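PDB 6DRS: dihydrofolate reductase, putative from Aspergillus flavus, which probably catalyses the NADPH-dependent reduction of dihydrofolate to tetrahydrofolate, and is seen here with bound NADP and a diamino-quinazoline antifolate. Local coordinates for residues M62-Y67 against E90-R95; V85-E90 against G158-A163. All blocks are in the same frame, centred on the assembly; numbering follows the deposited sequence.

Both contacts lie along one bound NADP, their centres about 8 Å apart on the same side of the chain's centre. Contact 1 packs the start of helix 64-69 on helix 89-116, while contact 2 draws on the strand end and turn that lead into that helix. In contact 1 the buried part is Tyr67 and Val92, and two arginines carry it toward the surface, so its chemistry mixes apolar contact with charge. Contact 2 reaches helix 159-167 across the adenine, with a buried aliphatic pair on one face of the base and an exposed arginine on the other. A probable hydrogen bond from Val85 N to Met62 O, within the central sheet, joins the two directly.

Contact 1. Residues M62-Y67 against E90-R95; sequences MGRKTY and EGVSKR. With NAP (NADP nicotinamide-adenine-dinucleotide phosphate), chain H; SO4 (sulfate ion), chain C.
Arg64 and Tyr67, from the first turn of helix 64-69, face Val92 and Arg95 of helix 89-116. The α/β dihydrofolate reductase fold receives the phosphates of NADP at the junction of strand 57-63 and helix 64-69, where Gly63 takes the N-cap position. The apolar part is small: Arg64 CG meets Val92 CG1 at 4.2 Å, the side chains crossing at about a right angle.

Arg64 CD lies at the edge of the Arg95 guanidinium, near its plane, 3.9 Å from Arg95 NH2, with the guanidinium planes 81° apart. Arg95 NH1 lies near the plane of the Tyr67 ring, at the edge, 4.0 Å from Tyr67 CE2. Acidic partners hold this end: Asp68 forms salt bridges with both arginines, and Glu99 takes Arg95 NH1 and the Tyr67 hydroxyl.

The remaining hydrogen bonds go to the ligand. Thr66 OG1 donates to the diphosphate oxygen O1A. Arg64 sends CG anti to its own N (chi1 -174°), then bends twice, bringing its guanidinium edge-on to the adenosine 2'-phosphate; a sulfate ion, probably from the crystallisation liquor, sits at another part of that edge. Arg64 NE donates to NAP O2X and Arg64 NH2 to NAP O1X, each at 2.6 Å.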
loop_
_atom_site.group_PDB
_atom_site.type_symbol
_atom_site.label_atom_id
_atom_site.label_comp_id
_atom_site.label_asym_id
_atom_site.label_seq_id
_atom_site.Cartn_x
_atom_site.Cartn_y
_atom_site.Cartn_z
ATOM N N MET A 62 2.160 4.346 6.616
ATOM C CA MET A 62 1.061 5.141 6.055
ATOM C C MET A 62 0.929 6.494 6.776
ATOM O O MET A 62 1.263 6.640 7.953
ATOM C CB MET A 62 -0.263 4.374 6.138
ATOM C CG MET A 62 -0.786 4.223 7.550
ATOM S SD MET A 62 -1.965 2.863 7.629
ATOM C CE MET A 62 -0.810 1.500 7.844
ATOM N N GLY A 63 0.431 7.510 6.060
ATOM C CA GLY A 63 0.055 8.770 6.713
ATOM C C GLY A 63 -1.223 8.593 7.527
ATOM O O GLY A 63 -2.009 7.664 7.284
ATOM N N ARG A 64 -1.444 9.483 8.497
ATOM C CA ARG A 64 -2.590 9.337 9.390
ATOM C C ARG A 64 -3.912 9.366 8.601
ATOM O O ARG A 64 -4.871 8.670 8.972
ATOM C CB ARG A 64 -2.482 10.305 10.577
ATOM C CG ARG A 64 -3.563 10.108 11.636
ATOM C CD ARG A 64 -4.887 10.774 11.279
ATOM N NE ARG A 64 -4.588 12.164 10.965
ATOM C CZ ARG A 64 -5.435 13.025 10.426
ATOM N NH1 ARG A 64 -6.658 12.646 10.094
ATOM N NH2 ARG A 64 -5.033 14.263 10.212
ATOM N N LYS A 65 -3.977 10.133 7.508
ATOM C CA LYS A 65 -5.237 10.240 6.767
ATOM C C LYS A 65 -5.538 8.920 6.047
ATOM O O LYS A 65 -6.706 8.485 5.981
ATOM C CB LYS A 65 -5.205 11.431 5.805
ATOM C CG LYS A 65 -5.535 12.767 6.457
ATOM C CD LYS A 65 -5.064 13.936 5.626
ATOM C CE LYS A 65 -5.643 15.272 6.032
ATOM N NZ LYS A 65 -4.689 16.353 5.685
ATOM N N THR A 66 -4.498 8.266 5.542
ATOM C CA THR A 66 -4.675 6.961 4.907
ATOM C C THR A 66 -5.095 5.938 5.961
ATOM O O THR A 66 -6.010 5.142 5.733
ATOM C CB THR A 66 -3.411 6.521 4.157
ATOM O OG1 THR A 66 -3.163 7.470 3.118
ATOM C CG2 THR A 66 -3.559 5.140 3.560
ATOM N N TYR A 67 -4.466 5.988 7.138
ATOM C CA TYR A 67 -4.985 5.139 8.227
ATOM C C TYR A 67 -6.494 5.359 8.395
ATOM O O TYR A 67 -7.262 4.406 8.423
ATOM C CB TYR A 67 -4.229 5.354 9.536
ATOM C CG TYR A 67 -4.731 4.472 10.651
ATOM C CD1 TYR A 67 -4.349 3.136 10.742
ATOM C CD2 TYR A 67 -5.583 4.968 11.631
ATOM C CE1 TYR A 67 -4.794 2.323 11.777
ATOM C CE2 TYR A 67 -6.059 4.160 12.656
ATOM C CZ TYR A 67 -5.645 2.838 12.742
ATOM O OH TYR A 67 -6.084 2.046 13.765
ATOM N N GLU A 90 0.994 11.587 20.431
ATOM C CA GLU A 90 0.368 11.403 21.745
ATOM C C GLU A 90 -1.109 11.052 21.560
ATOM O O GLU A 90 -1.560 10.007 22.041
ATOM C CB GLU A 90 0.549 12.643 22.637
ATOM C CG GLU A 90 1.971 13.200 22.671
ATOM C CD GLU A 90 2.413 14.112 21.525
ATOM O OE1 GLU A 90 1.913 13.954 20.388
ATOM O OE2 GLU A 90 3.276 14.984 21.763
ATOM N N GLY A 91 -1.840 11.919 20.849
ATOM C CA GLY A 91 -3.281 11.753 20.689
ATOM C C GLY A 91 -3.618 10.548 19.833
ATOM O O GLY A 91 -4.515 9.763 20.169
ATOM N N VAL A 92 -2.880 10.390 18.733
ATOM C CA VAL A 92 -3.158 9.327 17.743
ATOM C C VAL A 92 -2.798 7.946 18.339
ATOM O O VAL A 92 -3.586 6.978 18.220
ATOM C CB VAL A 92 -2.439 9.638 16.414
ATOM C CG1 VAL A 92 -2.578 8.516 15.393
ATOM C CG2 VAL A 92 -2.933 10.949 15.823
ATOM N N SER A 93 -1.639 7.864 19.010
ATOM C CA SER A 93 -1.264 6.678 19.839
ATOM C C SER A 93 -2.463 6.148 20.630
ATOM O O SER A 93 -2.804 4.973 20.487
ATOM C CB SER A 93 -0.148 7.007 20.775
ATOM O OG SER A 93 1.051 7.170 20.046
ATOM N N LYS A 94 -3.100 6.996 21.457
ATOM C CA LYS A 94 -4.188 6.498 22.317
ATOM C C LYS A 94 -5.288 5.867 21.466
ATOM O O LYS A 94 -5.838 4.803 21.818
ATOM C CB LYS A 94 -4.829 7.601 23.161
ATOM C CG LYS A 94 -3.924 8.315 24.158
ATOM C CD LYS A 94 -4.605 8.494 25.530
ATOM C CE LYS A 94 -4.487 9.878 26.146
ATOM N NZ LYS A 94 -3.191 10.527 25.826
ATOM N N ARG A 95 -5.625 6.518 20.355
ATOM C CA ARG A 95 -6.751 6.033 19.546
ATOM C C ARG A 95 -6.342 4.743 18.807
ATOM O O ARG A 95 -7.152 3.826 18.657
ATOM C CB ARG A 95 -7.240 7.145 18.606
ATOM C CG ARG A 95 -8.337 6.724 17.635
ATOM C CD ARG A 95 -8.821 7.878 16.772
ATOM N NE ARG A 95 -7.829 8.396 15.841
ATOM C CZ ARG A 95 -7.712 7.990 14.585
ATOM N NH1 ARG A 95 -8.481 7.010 14.136
ATOM N NH2 ARG A 95 -6.857 8.595 13.778
HETATM P PA NAP H . -1.580 11.052 3.892
HETATM O O1A NAP H . -2.197 9.682 3.930
HETATM O O2A NAP H . -0.271 11.448 3.312
HETATM O O5B NAP H . -1.636 11.645 5.404
HETATM C C5B NAP H . -1.396 13.027 5.737
HETATM C C4B NAP H . -1.191 13.041 7.237
HETATM O O4B NAP H . -0.006 12.306 7.553
HETATM C C3B NAP H . -0.946 14.424 7.823
HETATM O O3B NAP H . -2.190 15.081 8.107
HETATM C C2B NAP H . -0.167 14.091 9.082
HETATM O O2B NAP H . -1.036 13.503 10.048
HETATM C C1B NAP H . 0.692 12.917 8.649
HETATM N N9A NAP H . 1.978 13.371 8.150
HETATM C C8A NAP H . 2.165 13.631 6.846
HETATM N N7A NAP H . 3.438 14.031 6.640
HETATM C C5A NAP H . 4.083 14.020 7.827
HETATM C C6A NAP H . 5.454 14.339 8.286
HETATM N N6A NAP H . 6.346 14.725 7.363
HETATM N N1A NAP H . 5.781 14.223 9.591
HETATM C C2A NAP H . 4.842 13.814 10.463
HETATM N N3A NAP H . 3.565 13.507 10.108
HETATM C C4A NAP H . 3.114 13.590 8.830
HETATM O O3 NAP H . -2.781 12.016 3.324
HETATM P PN NAP H . -3.066 12.519 1.800
HETATM O O1N NAP H . -1.823 12.844 1.084
HETATM O O2N NAP H . -4.138 13.563 2.023
HETATM O O5D NAP H . -3.750 11.230 1.146
HETATM C C5D NAP H . -4.929 10.685 1.682
HETATM C C4D NAP H . -5.755 10.409 0.445
HETATM O O4D NAP H . -4.974 9.601 -0.437
HETATM C C3D NAP H . -7.057 9.682 0.681
HETATM O O3D NAP H . -8.007 10.197 -0.289
HETATM C C2D NAP H . -6.693 8.255 0.369
HETATM O O2D NAP H . -7.831 7.534 -0.031
HETATM C C1D NAP H . -5.695 8.408 -0.757
HETATM N N1N NAP H . -4.794 7.242 -0.880
HETATM C C2N NAP H . -4.819 6.545 -2.040
HETATM C C3N NAP H . -4.010 5.406 -2.233
HETATM C C7N NAP H . -4.053 4.653 -3.561
HETATM O O7N NAP H . -3.273 3.721 -3.787
HETATM N N7N NAP H . -4.966 5.034 -4.474
HETATM C C4N NAP H . -3.197 4.978 -1.165
HETATM C C5N NAP H . -3.205 5.720 0.018
HETATM C C6N NAP H . -4.022 6.844 0.154
HETATM P P2B NAP H . -1.689 14.381 11.228
HETATM O O1X NAP H . -2.663 15.335 10.549
HETATM O O2X NAP H . -2.497 13.350 11.989
HETATM O O3X NAP H . -0.442 15.012 11.766
HETATM S S SO4 C . -8.162 15.779 8.994
HETATM O O1 SO4 C . -9.045 16.125 7.859
HETATM O O2 SO4 C . -7.651 14.422 8.689
HETATM O O3 SO4 C . -7.061 16.781 9.114
HETATM O O4 SO4 C . -8.951 15.763 10.257
#

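Contact 2. Residues V85-E90 against G158-A163; sequences VTRDVE and GAEIYA. With NAP (NADP nicotinamide-adenine-dinucleotide phosphate), chain H.
Val85 and Ile161 reach toward each other beneath the adenine of NADP, Val85 CG1 ending 4.2 Å from Ile161 CD1. Each methyl also touches the base from the same side: Val85 CG1 lies directly under NAP N3A on the rim of the six-membered ring (3.6 Å), and Ile161 CD1 just past the imidazole edge at NAP C8A (3.4 Å). Val85 CG1 gets there by standing anti to the backbone N (chi1 173°).

Over the opposite face comes Arg87. Its chain runs extended from CG to NE, and the turn at chi4 (89°) brings one face of the guanidinium over the base. The stack is offset, NAP C5A lying 3.3 Å from the guanidinium plane and toward its rim, with the two planes about 20° from parallel. The base is thus held between aliphatic carbon and a flat cation, an arrangement consistent with the adenine pocket of a dihydrofolate reductase.

Glu160 approaches the guanidinium at its edge, too far for a salt bridge; a water spans the gap, accepting from Arg87 NH1 and donating to Glu160 OE2 at 2.6 Å.

Backbone and hydroxyl groups grip the phosphates on each flank. Thr86 OG1 donates to NAP O2X (2.8 Å) and accepts from Asp88 N in an ST turn, while Arg87 N donates to NAP O3X at 2.9 Å. On the other flank Gly158, at the N-cap position of helix 159-167, follows a cis peptide bond. The helix start faces the diphosphate, where its partial positive charge would be expected to favour the anion: Gly158 N bonds to NAP O1A at 2.8 Å, and Glu160 N to NAP O1N.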
loop_
_atom_site.group_PDB
_atom_site.type_symbol
_atom_site.label_atom_id
_atom_site.label_comp_id
_atom_site.label_asym_id
_atom_site.label_seq_id
_atom_site.Cartn_x
_atom_site.Cartn_y
_atom_site.Cartn_z
ATOM N N VAL A 85 2.015 7.449 10.517
ATOM C CA VAL A 85 2.873 8.645 10.623
ATOM C C VAL A 85 2.006 9.890 10.844
ATOM O O VAL A 85 1.086 10.167 10.066
ATOM C CB VAL A 85 3.800 8.818 9.403
ATOM C CG1 VAL A 85 4.563 10.137 9.442
ATOM C CG2 VAL A 85 4.767 7.652 9.289
ATOM N N THR A 86 2.335 10.624 11.914
ATOM C CA THR A 86 1.502 11.720 12.401
ATOM C C THR A 86 2.371 12.783 13.079
ATOM O O THR A 86 3.529 12.542 13.463
ATOM C CB THR A 86 0.388 11.228 13.338
ATOM O OG1 THR A 86 -0.425 12.368 13.617
ATOM C CG2 THR A 86 0.923 10.688 14.647
ATOM N N ARG A 87 1.796 13.973 13.208
ATOM C CA ARG A 87 2.449 15.039 13.970
ATOM C C ARG A 87 1.835 15.124 15.375
ATOM O O ARG A 87 2.253 15.945 16.173
ATOM C CB ARG A 87 2.336 16.371 13.228
ATOM C CG ARG A 87 3.252 16.451 12.021
ATOM C CD ARG A 87 3.341 17.840 11.427
ATOM N NE ARG A 87 4.203 17.818 10.249
ATOM C CZ ARG A 87 3.778 17.576 9.013
ATOM N NH1 ARG A 87 2.483 17.421 8.766
ATOM N NH2 ARG A 87 4.662 17.471 8.037
ATOM N N ASP A 88 0.848 14.287 15.677
ATOM C CA ASP A 88 0.311 14.235 17.021
ATOM C C ASP A 88 0.396 12.790 17.555
ATOM O O ASP A 88 -0.638 12.082 17.711
ATOM C CB ASP A 88 -1.086 14.862 17.086
ATOM C CG ASP A 88 -1.788 14.549 18.400
ATOM O OD1 ASP A 88 -1.093 14.509 19.437
ATOM O OD2 ASP A 88 -3.011 14.319 18.386
ATOM N N VAL A 89 1.632 12.364 17.870
ATOM C CA VAL A 89 1.894 10.967 18.281
ATOM C C VAL A 89 1.038 10.633 19.500
ATOM O O VAL A 89 0.403 9.567 19.557
ATOM C CB VAL A 89 3.389 10.682 18.536
ATOM C CG1 VAL A 89 3.593 9.306 19.170
ATOM C CG2 VAL A 89 4.193 10.783 17.252
ATOM N N GLU A 90 0.994 11.587 20.431
ATOM C CA GLU A 90 0.368 11.403 21.745
ATOM C C GLU A 90 -1.109 11.052 21.560
ATOM O O GLU A 90 -1.560 10.007 22.041
ATOM C CB GLU A 90 0.549 12.643 22.637
ATOM C CG GLU A 90 1.971 13.200 22.671
ATOM C CD GLU A 90 2.413 14.112 21.525
ATOM O OE1 GLU A 90 1.913 13.954 20.388
ATOM O OE2 GLU A 90 3.276 14.984 21.763
ATOM N N GLY A 158 -0.546 8.238 2.189
ATOM C CA GLY A 158 -0.958 8.743 0.869
ATOM C C GLY A 158 0.054 9.704 0.263
ATOM O O GLY A 158 1.261 9.516 0.389
ATOM N N ALA A 159 -0.441 10.738 -0.416
ATOM C CA ALA A 159 0.414 11.639 -1.217
ATOM C C ALA A 159 1.519 12.250 -0.358
ATOM O O ALA A 159 2.641 12.297 -0.811
ATOM C CB ALA A 159 -0.414 12.704 -1.899
ATOM N N GLU A 160 1.226 12.692 0.871
ATOM C CA GLU A 160 2.276 13.376 1.691
ATOM C C GLU A 160 3.390 12.391 2.067
ATOM O O GLU A 160 4.566 12.712 1.949
ATOM C CB GLU A 160 1.697 14.024 2.951
ATOM C CG GLU A 160 0.730 15.166 2.663
ATOM C CD GLU A 160 0.178 15.864 3.906
ATOM O OE1 GLU A 160 -0.995 16.346 3.873
ATOM O OE2 GLU A 160 0.908 15.916 4.916
ATOM N N ILE A 161 3.001 11.204 2.529
ATOM C CA ILE A 161 3.957 10.141 2.880
ATOM C C ILE A 161 4.745 9.704 1.632
ATOM O O ILE A 161 5.974 9.552 1.726
ATOM C CB ILE A 161 3.246 8.974 3.605
ATOM C CG1 ILE A 161 3.213 9.171 5.121
ATOM C CG2 ILE A 161 3.888 7.640 3.269
ATOM C CD1 ILE A 161 2.981 10.595 5.582
ATOM N N TYR A 162 4.082 9.519 0.478
ATOM C CA TYR A 162 4.801 9.115 -0.754
ATOM C C TYR A 162 5.850 10.178 -1.110
ATOM O O TYR A 162 6.988 9.844 -1.491
ATOM C CB TYR A 162 3.870 9.016 -1.962
ATOM C CG TYR A 162 2.926 7.841 -2.008
ATOM C CD1 TYR A 162 3.343 6.549 -1.723
ATOM C CD2 TYR A 162 1.604 8.033 -2.354
ATOM C CE1 TYR A 162 2.470 5.478 -1.785
ATOM C CE2 TYR A 162 0.709 6.976 -2.409
ATOM C CZ TYR A 162 1.148 5.691 -2.146
ATOM O OH TYR A 162 0.242 4.678 -2.192
ATOM N N ALA A 163 5.441 11.443 -1.006
ATOM C CA ALA A 163 6.325 12.553 -1.297
ATOM C C ALA A 163 7.554 12.448 -0.396
ATOM O O ALA A 163 8.679 12.584 -0.884
ATOM C CB ALA A 163 5.599 13.865 -1.137
HETATM P PA NAP H . -1.580 11.052 3.892
HETATM O O1A NAP H . -2.197 9.682 3.930
HETATM O O2A NAP H . -0.271 11.448 3.312
HETATM O O5B NAP H . -1.636 11.645 5.404
HETATM C C5B NAP H . -1.396 13.027 5.737
HETATM C C4B NAP H . -1.191 13.041 7.237
HETATM O O4B NAP H . -0.006 12.306 7.553
HETATM C C3B NAP H . -0.946 14.424 7.823
HETATM O O3B NAP H . -2.190 15.081 8.107
HETATM C C2B NAP H . -0.167 14.091 9.082
HETATM O O2B NAP H . -1.036 13.503 10.048
HETATM C C1B NAP H . 0.692 12.917 8.649
HETATM N N9A NAP H . 1.978 13.371 8.150
HETATM C C8A NAP H . 2.165 13.631 6.846
HETATM N N7A NAP H . 3.438 14.031 6.640
HETATM C C5A NAP H . 4.083 14.020 7.827
HETATM C C6A NAP H . 5.454 14.339 8.286
HETATM N N6A NAP H . 6.346 14.725 7.363
HETATM N N1A NAP H . 5.781 14.223 9.591
HETATM C C2A NAP H . 4.842 13.814 10.463
HETATM N N3A NAP H . 3.565 13.507 10.108
HETATM C C4A NAP H . 3.114 13.590 8.830
HETATM O O3 NAP H . -2.781 12.016 3.324
HETATM P PN NAP H . -3.066 12.519 1.800
HETATM O O1N NAP H . -1.823 12.844 1.084
HETATM O O2N NAP H . -4.138 13.563 2.023
HETATM O O5D NAP H . -3.750 11.230 1.146
HETATM C C5D NAP H . -4.929 10.685 1.682
HETATM C C4D NAP H . -5.755 10.409 0.445
HETATM O O4D NAP H . -4.974 9.601 -0.437
HETATM C C3D NAP H . -7.057 9.682 0.681
HETATM O O3D NAP H . -8.007 10.197 -0.289
HETATM C C2D NAP H . -6.693 8.255 0.369
HETATM O O2D NAP H . -7.831 7.534 -0.031
HETATM C C1D NAP H . -5.695 8.408 -0.757
HETATM N N1N NAP H . -4.794 7.242 -0.880
HETATM C C2N NAP H . -4.819 6.545 -2.040
HETATM C C3N NAP H . -4.010 5.406 -2.233
HETATM C C7N NAP H . -4.053 4.653 -3.561
HETATM O O7N NAP H . -3.273 3.721 -3.787
HETATM N N7N NAP H . -4.966 5.034 -4.474
HETATM C C4N NAP H . -3.197 4.978 -1.165
HETATM C C5N NAP H . -3.205 5.720 0.018
HETATM C C6N NAP H . -4.022 6.844 0.154
HETATM P P2B NAP H . -1.689 14.381 11.228
HETATM O O1X NAP H . -2.663 15.335 10.549
HETATM O O2X NAP H . -2.497 13.350 11.989
HETATM O O3X NAP H . -0.442 15.012 11.766
HETATM O O HOH W 1 2.422 17.935 5.622
#